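Local coordinates for protein interferon gamma receptor 1 (Gallus gallus, PDB 4EQ3) that probably binds interferon gamma at the cell surface as the alpha chain of its receptor, this being the extracellular part built of two fibronectin type III modules, at residues 100-103 and 104-107; 194-198 and 199-203. All coordinates share one frame; numbering follows the deposited sequence.

Contact 1 of 2, residues 100-103 and 104-107; sequences EFVL and QKHG
Val102 and Lys105 meet across the start of a single helical turn, residues 103-106, on the connection between strand 91-97 of the first fibronectin type III module and strand 113-119 of the second. Val102 occupies the N-cap position. The backbone of Gln104 is hydrogen-bonded to that of Ile76, while the side-chain NE2 reaches Leu200 O in the second module. Lys105 N donates to Val102 O over 2.9 Å, approaching from above the carbonyl plane. With CG anti to its own carbonyl carbon (chi1 -65°), Lys105 leads its aliphatic chain back over Val102, where CD lies 3.8 Å from Val102 CB. His106 N supplies the second bond to Val102 O, at 2.7 Å and nearly collinear with the carbonyl (C=O...N 173°). Two donors therefore grip one oxygen. The CB of His106 packs 3.8 Å from Phe101 CE1, and the two rings lie obliquely past each other, their planes 35° apart; Phe101 itself is buried against Val19 and Phe82. Gly107, where helical geometry ends, gives its N to Leu103 O at 2.7 Å. A water bridges the same turn, donating to Leu103 O at 3.0 Å and to Gly107 O at 2.9 Å.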
loop_
_atom_site.group_PDB
_atom_site.type_symbol
_atom_site.label_atom_id
_atom_site.label_comp_id
_atom_site.label_asym_id
_atom_site.label_seq_id
_atom_site.Cartn_x
_atom_site.Cartn_y
_atom_site.Cartn_z
ATOM N N GLU A 100 -16.133 -7.984 0.809
ATOM C CA GLU A 100 -16.158 -6.550 1.044
ATOM C C GLU A 100 -14.729 -6.030 1.138
ATOM O O GLU A 100 -13.868 -6.665 1.746
ATOM C CB GLU A 100 -16.890 -6.247 2.351
ATOM C CG GLU A 100 -16.818 -4.797 2.790
ATOM C CD GLU A 100 -17.692 -4.530 4.015
ATOM O OE1 GLU A 100 -18.248 -5.498 4.570
ATOM O OE2 GLU A 100 -17.821 -3.359 4.414
ATOM N N PHE A 101 -14.482 -4.868 0.549
ATOM C CA PHE A 101 -13.144 -4.296 0.584
ATOM C C PHE A 101 -13.165 -2.894 1.158
ATOM O O PHE A 101 -13.908 -2.027 0.693
ATOM C CB PHE A 101 -12.488 -4.296 -0.803
ATOM C CG PHE A 101 -11.153 -3.582 -0.841
ATOM C CD1 PHE A 101 -9.976 -4.257 -0.535
ATOM C CD2 PHE A 101 -11.079 -2.240 -1.172
ATOM C CE1 PHE A 101 -8.744 -3.598 -0.570
ATOM C CE2 PHE A 101 -9.854 -1.576 -1.211
ATOM C CZ PHE A 101 -8.688 -2.252 -0.906
ATOM N N VAL A 102 -12.334 -2.692 2.174
ATOM C CA VAL A 102 -12.143 -1.395 2.791
ATOM C C VAL A 102 -10.654 -1.100 2.865
ATOM O O VAL A 102 -9.910 -1.819 3.527
ATOM C CB VAL A 102 -12.719 -1.380 4.209
ATOM C CG1 VAL A 102 -12.586 -0.002 4.796
ATOM C CG2 VAL A 102 -14.177 -1.827 4.184
ATOM N N LEU A 103 -10.220 -0.049 2.179
ATOM C CA LEU A 103 -8.793 0.252 2.070
ATOM C C LEU A 103 -8.108 0.381 3.427
ATOM O O LEU A 103 -7.023 -0.151 3.623
ATOM C CB LEU A 103 -8.556 1.505 1.223
ATOM C CG LEU A 103 -7.087 1.839 0.923
ATOM C CD1 LEU A 103 -6.421 0.725 0.125
ATOM C CD2 LEU A 103 -6.993 3.163 0.180
ATOM N N GLN A 104 -8.751 1.071 4.364
ATOM C CA GLN A 104 -8.198 1.263 5.702
ATOM C C GLN A 104 -7.986 -0.057 6.438
ATOM O O GLN A 104 -7.076 -0.184 7.263
ATOM C CB GLN A 104 -9.123 2.169 6.536
ATOM C CG GLN A 104 -8.719 2.326 7.998
ATOM C CD GLN A 104 -9.319 1.260 8.892
ATOM O OE1 GLN A 104 -10.502 0.936 8.782
ATOM N NE2 GLN A 104 -8.511 0.712 9.785
ATOM N N LYS A 105 -8.839 -1.032 6.150
ATOM C CA LYS A 105 -8.782 -2.317 6.830
ATOM C C LYS A 105 -7.902 -3.286 6.070
ATOM O O LYS A 105 -7.093 -3.996 6.657
ATOM C CB LYS A 105 -10.180 -2.925 6.964
ATOM C CG LYS A 105 -11.128 -2.127 7.842
ATOM C CD LYS A 105 -12.543 -2.696 7.768
ATOM C CE LYS A 105 -12.589 -4.178 8.136
ATOM N NZ LYS A 105 -13.973 -4.740 8.003
ATOM N N HIS A 106 -8.072 -3.323 4.758
ATOM C CA HIS A 106 -7.448 -4.365 3.965
ATOM C C HIS A 106 -6.185 -3.938 3.236
ATOM O O HIS A 106 -5.396 -4.780 2.820
ATOM C CB HIS A 106 -8.469 -4.938 2.981
ATOM C CG HIS A 106 -9.725 -5.410 3.642
ATOM N ND1 HIS A 106 -9.721 -6.332 4.666
ATOM C CD2 HIS A 106 -11.024 -5.091 3.427
ATOM C CE1 HIS A 106 -10.964 -6.559 5.055
ATOM N NE2 HIS A 106 -11.774 -5.819 4.318
ATOM N N GLY A 107 -5.993 -2.637 3.067
ATOM C CA GLY A 107 -4.823 -2.152 2.361
ATOM C C GLY A 107 -3.561 -2.274 3.199
ATOM O O GLY A 107 -3.550 -1.871 4.357
HETATM O O HOH W 1 -4.279 0.955 3.936
#

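Contact 2 of 2, residues 194-198 and 199-203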
loop_
_atom_site.group_PDB
_atom_site.type_symbol
_atom_site.label_atom_id
_atom_site.label_comp_id
_atom_site.label_asym_id
_atom_site.label_seq_id
_atom_site.Cartn_x
_atom_site.Cartn_y
_atom_site.Cartn_z
ATOM N N GLY A 194 5.527 3.234 8.406
ATOM C CA GLY A 194 4.566 4.269 8.064
ATOM C C GLY A 194 3.306 4.183 8.916
ATOM O O GLY A 194 2.893 3.091 9.319
ATOM N N HIS A 195 2.707 5.342 9.197
ATOM C CA HIS A 195 1.445 5.438 9.931
ATOM C C HIS A 195 0.513 6.378 9.171
ATOM O O HIS A 195 0.952 7.406 8.665
ATOM C CB HIS A 195 1.663 6.021 11.336
ATOM C CG HIS A 195 2.234 5.053 12.329
ATOM N ND1 HIS A 195 3.582 4.759 12.397
ATOM C CD2 HIS A 195 1.646 4.341 13.318
ATOM C CE1 HIS A 195 3.793 3.892 13.373
ATOM N NE2 HIS A 195 2.635 3.618 13.945
ATOM N N PHE A 196 -0.765 6.028 9.086
ATOM C CA PHE A 196 -1.779 6.962 8.607
ATOM C C PHE A 196 -2.854 7.110 9.698
ATOM O O PHE A 196 -3.369 6.114 10.208
ATOM C CB PHE A 196 -2.409 6.488 7.290
ATOM C CG PHE A 196 -1.513 6.658 6.067
ATOM C CD1 PHE A 196 -0.755 5.599 5.593
ATOM C CD2 PHE A 196 -1.466 7.864 5.385
ATOM C CE1 PHE A 196 0.061 5.745 4.469
ATOM C CE2 PHE A 196 -0.652 8.022 4.252
ATOM C CZ PHE A 196 0.114 6.957 3.799
ATOM N N PHE A 197 -3.175 8.349 10.056
ATOM C CA PHE A 197 -4.146 8.618 11.121
ATOM C C PHE A 197 -3.711 7.979 12.431
ATOM O O PHE A 197 -4.480 7.237 13.050
ATOM C CB PHE A 197 -5.523 8.072 10.755
ATOM C CG PHE A 197 -6.059 8.597 9.460
ATOM C CD1 PHE A 197 -6.726 9.809 9.413
ATOM C CD2 PHE A 197 -5.914 7.877 8.289
ATOM C CE1 PHE A 197 -7.217 10.295 8.217
ATOM C CE2 PHE A 197 -6.421 8.362 7.094
ATOM C CZ PHE A 197 -7.069 9.569 7.063
ATOM N N ASP A 198 -2.484 8.275 12.850
ATOM C CA ASP A 198 -1.881 7.645 14.020
ATOM C C ASP A 198 -1.793 6.136 13.846
ATOM O O ASP A 198 -0.802 5.624 13.305
ATOM C CB ASP A 198 -2.636 7.997 15.305
ATOM C CG ASP A 198 -2.638 9.487 15.588
ATOM O OD1 ASP A 198 -1.601 10.137 15.320
ATOM O OD2 ASP A 198 -3.674 10.010 16.070
ATOM N N ASP A 199 -2.815 5.413 14.293
ATOM C CA ASP A 199 -2.740 3.953 14.265
ATOM C C ASP A 199 -3.854 3.226 13.494
ATOM O O ASP A 199 -3.963 2.003 13.574
ATOM C CB ASP A 199 -2.613 3.402 15.688
ATOM C CG ASP A 199 -1.238 3.666 16.294
ATOM O OD1 ASP A 199 -1.113 3.604 17.538
ATOM O OD2 ASP A 199 -0.282 3.935 15.525
ATOM N N LEU A 200 -4.662 3.965 12.740
ATOM C CA LEU A 200 -5.686 3.342 11.906
ATOM C C LEU A 200 -5.077 2.479 10.792
ATOM O O LEU A 200 -5.627 1.441 10.421
ATOM C CB LEU A 200 -6.622 4.395 11.321
ATOM C CG LEU A 200 -7.450 5.194 12.337
ATOM C CD1 LEU A 200 -8.481 6.050 11.627
ATOM C CD2 LEU A 200 -8.126 4.287 13.364
ATOM N N ILE A 201 -3.941 2.924 10.260
ATOM C CA ILE A 201 -3.195 2.165 9.263
ATOM C C ILE A 201 -1.737 2.166 9.682
ATOM O O ILE A 201 -1.141 3.226 9.864
ATOM C CB ILE A 201 -3.308 2.797 7.867
ATOM C CG1 ILE A 201 -4.787 2.996 7.489
ATOM C CG2 ILE A 201 -2.564 1.940 6.835
ATOM C CD1 ILE A 201 -5.019 3.586 6.116
ATOM N N VAL A 202 -1.175 0.978 9.855
ATOM C CA VAL A 202 0.209 0.842 10.283
ATOM C C VAL A 202 0.949 -0.135 9.377
ATOM O O VAL A 202 0.523 -1.278 9.196
ATOM C CB VAL A 202 0.309 0.380 11.747
ATOM C CG1 VAL A 202 1.746 0.495 12.235
ATOM C CG2 VAL A 202 -0.633 1.209 12.628
ATOM N N GLY A 203 2.054 0.335 8.804
ATOM C CA GLY A 203 2.825 -0.449 7.856
ATOM C C GLY A 203 3.849 -1.379 8.478
ATOM O O GLY A 203 4.097 -1.334 9.682
#
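Leu200 folds back on Phe197 across the turn that joins strands 186-196 and 201-213. Its CB lies 3.8 Å from Phe196 O and borders Phe197 CB. CG, placed anti to the leucine carbonyl carbon (chi1 -63°), continues along Phe197 CB and also passes near Phe197 O. At the tip, CD1 comes within 3.7 Å of Phe197 CB and then meets the root of the ring at CG, approaching it obliquely. In the backbone of the turn, Leu200 N donates to Phe197 O at 3.3 Å, from well above the carbonyl plane, whereas Ile201 N meets Phe196 O in the carbonyl plane at 3.2 Å. The return bond, Phe196 N to Ile201 O, is 2.9 Å long and with it completes the hydrogen-bonded pair Phe196/Ile201; their CB atoms touch on the sheet face where the Phe196 ring stands edge-to-face with that of Phe24. On the other face, in the non-hydrogen-bonded pair His195/Val202, Val202 CG1 sits over the His195 ring, 4.1 Å from its centroid, a CH-pi contact. Farther along, Gly203 N closes onto Gly194 O with an almost straight bond (175°). Together these features define an antiparallel beta hairpin with a type II' turn at Phe197-Leu200, at the edge of a fibronectin type III sheet.

The centres of both contacts lie about 11 Å from the centre of the chain, and both mix buried with exposed residues, yet they belong to different elements: contact 1 to the helical turn joining the two modules, contact 2 to a hairpin of the second. Contact 1 collects its backbone bonds at the carbonyls of Val102 and Leu103, with Phe101 and Leu103 buried on the first module. Contact 2 pairs two strands, burying Phe196 and Ile201 while leaving Asp198 and Asp199 exposed at the turn. They meet directly: Gln104 NE2 is probably hydrogen-bonded to Leu200 O at 3.0 Å. Ile201 CG1 packs 3.9 Å from Gln104 O, so the hairpin end rests on the connecting turn.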